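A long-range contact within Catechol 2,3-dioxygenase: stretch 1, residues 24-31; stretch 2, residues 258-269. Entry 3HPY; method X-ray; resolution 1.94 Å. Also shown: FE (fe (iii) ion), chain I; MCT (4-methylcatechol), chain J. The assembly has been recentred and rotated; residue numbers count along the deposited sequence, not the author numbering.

Stretch 1 24-31: HFYRNVLG
Stretch 2 258-269: AWDPSGNRFETF

A single carboxylate, that of Asp-260, both organises its own turn and ties it to a helix 234 residues away in sequence. Asp-260 OD2 accepts a hydrogen bond from Tyr-26 OH at 2.7 Å, while Asp-260 OD1 accepts Asn-264 N at 2.6 Å and Ser-262 N at 3.2 Å. Asp-260 (chi1 p, 86°) begins a type I turn closed by Gly-263 N to Asp-260 O (2.6 Å); Gly-263 takes positive phi (100/5). The flanking strands, 258-259 and 265-269, pair through Phe-266 N to Ala-258 O (3.0 Å) and Ala-258 N to Phe-266 O (3.3 Å), with Asp-260 N to Asn-264 O (2.8 Å) nearer the turn.

Stretch 1 is helical from its start and widens into a pi-type turn at 25-29, so that Phe-25 O receives both Val-29 N (2.8 Å) and Leu-30 N (3.0 Å). Gly-31 then leaves helical geometry at 78/29. The register places Phe-25 CA 7.4 Å from Pro-261 CA and Leu-30 CA 9.1 Å from Thr-268 CA.

Phe-25 (chi1 t, chi2 -93°) directs its CA-to-CB bond toward stretch 2 and supplies the largest covered area, 77 Å². Pro-261 CD lies over one face of the Phe-25 ring, 3.6 Å from its centroid and 19° off the normal, a CH-pi contact. Phe-266 CE2 approaches the ring edge, 3.4 Å from Phe-25 CZ; the two rings meet obliquely, with planes at 64° and centroids 5.6 Å apart. The CA-to-CB bond of Tyr-26 (chi1 m, chi2 -67°) runs sideways to stretch 2, but the hydroxyl end comes nearer and reaches Asp-260.

Farther along, Leu-30 (t, p) sets CD1 4.0 Å from Phe-266 CE1 and 4.2 Å from Thr-268 CG2. Phe-266 (chi1 p) thus touches both Phe-25 and Leu-30. Between Phe-266 and Thr-268, the CA-to-CB bond of Glu-267 points away from stretch 1, and Glu-267 OE1 binds FE at 2.1 Å.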

# COMPACT_ATOMS: atom_id res chain seq x y z
N HIS C 24 -24.63 11.01 13.35
CA HIS C 24 -23.77 9.93 13.84
C HIS C 24 -22.99 9.28 12.71
O HIS C 24 -21.77 9.10 12.81
CB HIS C 24 -24.62 8.86 14.53
CG HIS C 24 -23.89 7.59 14.80
ND1 HIS C 24 -23.00 7.45 15.85
CD2 HIS C 24 -23.89 6.40 14.14
CE1 HIS C 24 -22.48 6.23 15.82
NE2 HIS C 24 -23.00 5.58 14.79
N PHE C 25 -23.70 8.92 11.65
CA PHE C 25 -23.05 8.27 10.52
C PHE C 25 -21.94 9.10 9.88
O PHE C 25 -20.79 8.66 9.83
CB PHE C 25 -24.09 7.89 9.46
CG PHE C 25 -23.49 7.31 8.21
CD1 PHE C 25 -23.20 8.12 7.12
CD2 PHE C 25 -23.19 5.95 8.14
CE1 PHE C 25 -22.61 7.60 5.98
CE2 PHE C 25 -22.60 5.41 7.00
CZ PHE C 25 -22.31 6.24 5.92
N TYR C 26 -22.27 10.29 9.40
CA TYR C 26 -21.29 11.14 8.75
C TYR C 26 -20.18 11.64 9.66
O TYR C 26 -19.14 12.07 9.18
CB TYR C 26 -21.98 12.33 8.08
CG TYR C 26 -22.66 11.97 6.77
CD1 TYR C 26 -21.90 11.59 5.66
CD2 TYR C 26 -24.05 11.97 6.66
CE1 TYR C 26 -22.52 11.22 4.46
CE2 TYR C 26 -24.68 11.60 5.47
CZ TYR C 26 -23.90 11.23 4.37
OH TYR C 26 -24.50 10.88 3.18
N ARG C 27 -20.37 11.57 10.96
CA ARG C 27 -19.34 12.05 11.86
C ARG C 27 -18.47 10.94 12.44
O ARG C 27 -17.24 11.06 12.50
CB ARG C 27 -19.96 12.87 12.99
CG ARG C 27 -19.06 14.00 13.45
CD ARG C 27 -18.99 14.11 14.95
NE ARG C 27 -20.26 14.51 15.55
CZ ARG C 27 -20.40 14.87 16.82
NH1 ARG C 27 -19.34 14.89 17.62
NH2 ARG C 27 -21.59 15.22 17.28
N ASN C 28 -19.11 9.85 12.86
CA ASN C 28 -18.42 8.73 13.48
C ASN C 28 -18.06 7.60 12.53
O ASN C 28 -17.16 6.81 12.81
CB ASN C 28 -19.27 8.20 14.63
CG ASN C 28 -19.51 9.24 15.69
OD1 ASN C 28 -20.53 9.22 16.39
ND2 ASN C 28 -18.57 10.17 15.83
N VAL C 29 -18.76 7.52 11.40
CA VAL C 29 -18.48 6.49 10.42
C VAL C 29 -17.66 7.04 9.26
O VAL C 29 -16.54 6.59 9.03
CB VAL C 29 -19.76 5.87 9.84
CG1 VAL C 29 -19.40 4.80 8.81
CG2 VAL C 29 -20.61 5.28 10.96
N LEU C 30 -18.21 8.00 8.52
CA LEU C 30 -17.47 8.57 7.39
C LEU C 30 -16.31 9.41 7.89
O LEU C 30 -15.37 9.68 7.16
CB LEU C 30 -18.38 9.42 6.50
CG LEU C 30 -17.71 9.95 5.23
CD1 LEU C 30 -17.13 8.80 4.43
CD2 LEU C 30 -18.72 10.72 4.39
N GLY C 31 -16.39 9.85 9.15
CA GLY C 31 -15.30 10.64 9.70
C GLY C 31 -15.24 12.10 9.31
O GLY C 31 -14.15 12.67 9.26
N ALA C 258 -21.14 2.84 -1.26
CA ALA C 258 -21.91 2.44 -0.09
C ALA C 258 -23.12 3.34 0.03
O ALA C 258 -23.24 4.33 -0.69
CB ALA C 258 -21.05 2.53 1.16
N TRP C 259 -24.01 3.00 0.96
CA TRP C 259 -25.20 3.82 1.15
C TRP C 259 -25.25 4.40 2.53
O TRP C 259 -24.81 3.78 3.50
CB TRP C 259 -26.47 2.98 0.93
CG TRP C 259 -26.82 2.86 -0.49
CD1 TRP C 259 -27.28 3.85 -1.31
CD2 TRP C 259 -26.70 1.68 -1.30
NE1 TRP C 259 -27.45 3.36 -2.59
CE2 TRP C 259 -27.09 2.04 -2.61
CE3 TRP C 259 -26.29 0.37 -1.04
CZ2 TRP C 259 -27.09 1.12 -3.66
CZ3 TRP C 259 -26.29 -0.54 -2.09
CH2 TRP C 259 -26.69 -0.16 -3.38
N ASP C 260 -25.77 5.62 2.64
CA ASP C 260 -25.86 6.15 3.97
C ASP C 260 -27.23 5.71 4.52
O ASP C 260 -28.09 5.23 3.78
CB ASP C 260 -25.58 7.67 3.97
CG ASP C 260 -26.80 8.51 3.68
OD1 ASP C 260 -27.78 8.01 3.09
OD2 ASP C 260 -26.74 9.72 4.03
N PRO C 261 -27.42 5.80 5.84
CA PRO C 261 -28.65 5.42 6.56
C PRO C 261 -29.99 5.79 5.92
O PRO C 261 -31.00 5.14 6.19
CB PRO C 261 -28.47 6.07 7.93
CG PRO C 261 -26.98 6.07 8.10
CD PRO C 261 -26.48 6.48 6.75
N SER C 262 -30.00 6.82 5.08
CA SER C 262 -31.23 7.25 4.41
C SER C 262 -31.26 6.76 2.96
O SER C 262 -32.24 6.99 2.26
CB SER C 262 -31.34 8.78 4.41
OG SER C 262 -31.25 9.31 5.72
N GLY C 263 -30.20 6.10 2.51
CA GLY C 263 -30.18 5.63 1.14
C GLY C 263 -29.40 6.51 0.17
O GLY C 263 -29.39 6.27 -1.03
N ASN C 264 -28.75 7.54 0.69
CA ASN C 264 -27.94 8.40 -0.15
C ASN C 264 -26.61 7.68 -0.40
O ASN C 264 -25.86 7.42 0.54
CB ASN C 264 -27.65 9.73 0.55
CG ASN C 264 -28.90 10.55 0.80
OD1 ASN C 264 -29.12 11.04 1.90
ND2 ASN C 264 -29.71 10.71 -0.24
N ARG C 265 -26.34 7.36 -1.66
CA ARG C 265 -25.09 6.69 -2.00
C ARG C 265 -23.93 7.68 -1.94
O ARG C 265 -24.05 8.83 -2.36
CB ARG C 265 -25.16 6.12 -3.42
CG ARG C 265 -23.88 5.42 -3.86
CD ARG C 265 -23.86 5.06 -5.35
NE ARG C 265 -24.78 3.98 -5.72
CZ ARG C 265 -25.86 4.15 -6.47
NH1 ARG C 265 -26.15 5.36 -6.94
NH2 ARG C 265 -26.63 3.12 -6.78
N PHE C 266 -22.80 7.23 -1.39
CA PHE C 266 -21.62 8.06 -1.33
C PHE C 266 -20.47 7.20 -1.85
O PHE C 266 -20.63 5.99 -2.04
CB PHE C 266 -21.35 8.55 0.10
CG PHE C 266 -20.95 7.46 1.05
CD1 PHE C 266 -19.60 7.17 1.27
CD2 PHE C 266 -21.91 6.74 1.75
CE1 PHE C 266 -19.22 6.18 2.17
CE2 PHE C 266 -21.53 5.75 2.65
CZ PHE C 266 -20.19 5.47 2.86
N GLU C 267 -19.32 7.82 -2.08
CA GLU C 267 -18.16 7.09 -2.57
C GLU C 267 -16.88 7.54 -1.87
O GLU C 267 -16.73 8.72 -1.52
CB GLU C 267 -18.02 7.30 -4.08
CG GLU C 267 -16.73 6.78 -4.70
CD GLU C 267 -16.54 7.30 -6.13
OE1 GLU C 267 -16.68 8.52 -6.33
OE2 GLU C 267 -16.23 6.50 -7.04
N THR C 268 -15.98 6.58 -1.65
CA THR C 268 -14.67 6.85 -1.06
C THR C 268 -13.70 6.32 -2.10
O THR C 268 -13.64 5.11 -2.33
CB THR C 268 -14.39 6.06 0.24
OG1 THR C 268 -14.62 4.67 0.01
CG2 THR C 268 -15.25 6.56 1.38
N PHE C 269 -12.96 7.20 -2.77
CA PHE C 269 -12.01 6.72 -3.76
C PHE C 269 -10.69 7.48 -3.72
O PHE C 269 -10.53 8.44 -2.96
CB PHE C 269 -12.60 6.81 -5.17
CG PHE C 269 -12.29 8.09 -5.87
CD1 PHE C 269 -12.83 9.29 -5.43
CD2 PHE C 269 -11.42 8.11 -6.96
CE1 PHE C 269 -12.50 10.49 -6.05
CE2 PHE C 269 -11.08 9.30 -7.59
CZ PHE C 269 -11.63 10.49 -7.13
FE FE I . -17.50 9.07 -8.24
C1 MCT J . -17.21 6.38 -12.51
C2 MCT J . -18.08 6.79 -11.48
C3 MCT J . -17.57 7.59 -10.43
O3 MCT J . -18.40 7.98 -9.45
C4 MCT J . -16.21 7.99 -10.40
O4 MCT J . -15.75 8.76 -9.38
C5 MCT J . -15.33 7.57 -11.44
C6 MCT J . -15.84 6.77 -12.49
C MCT J . -17.73 5.53 -13.62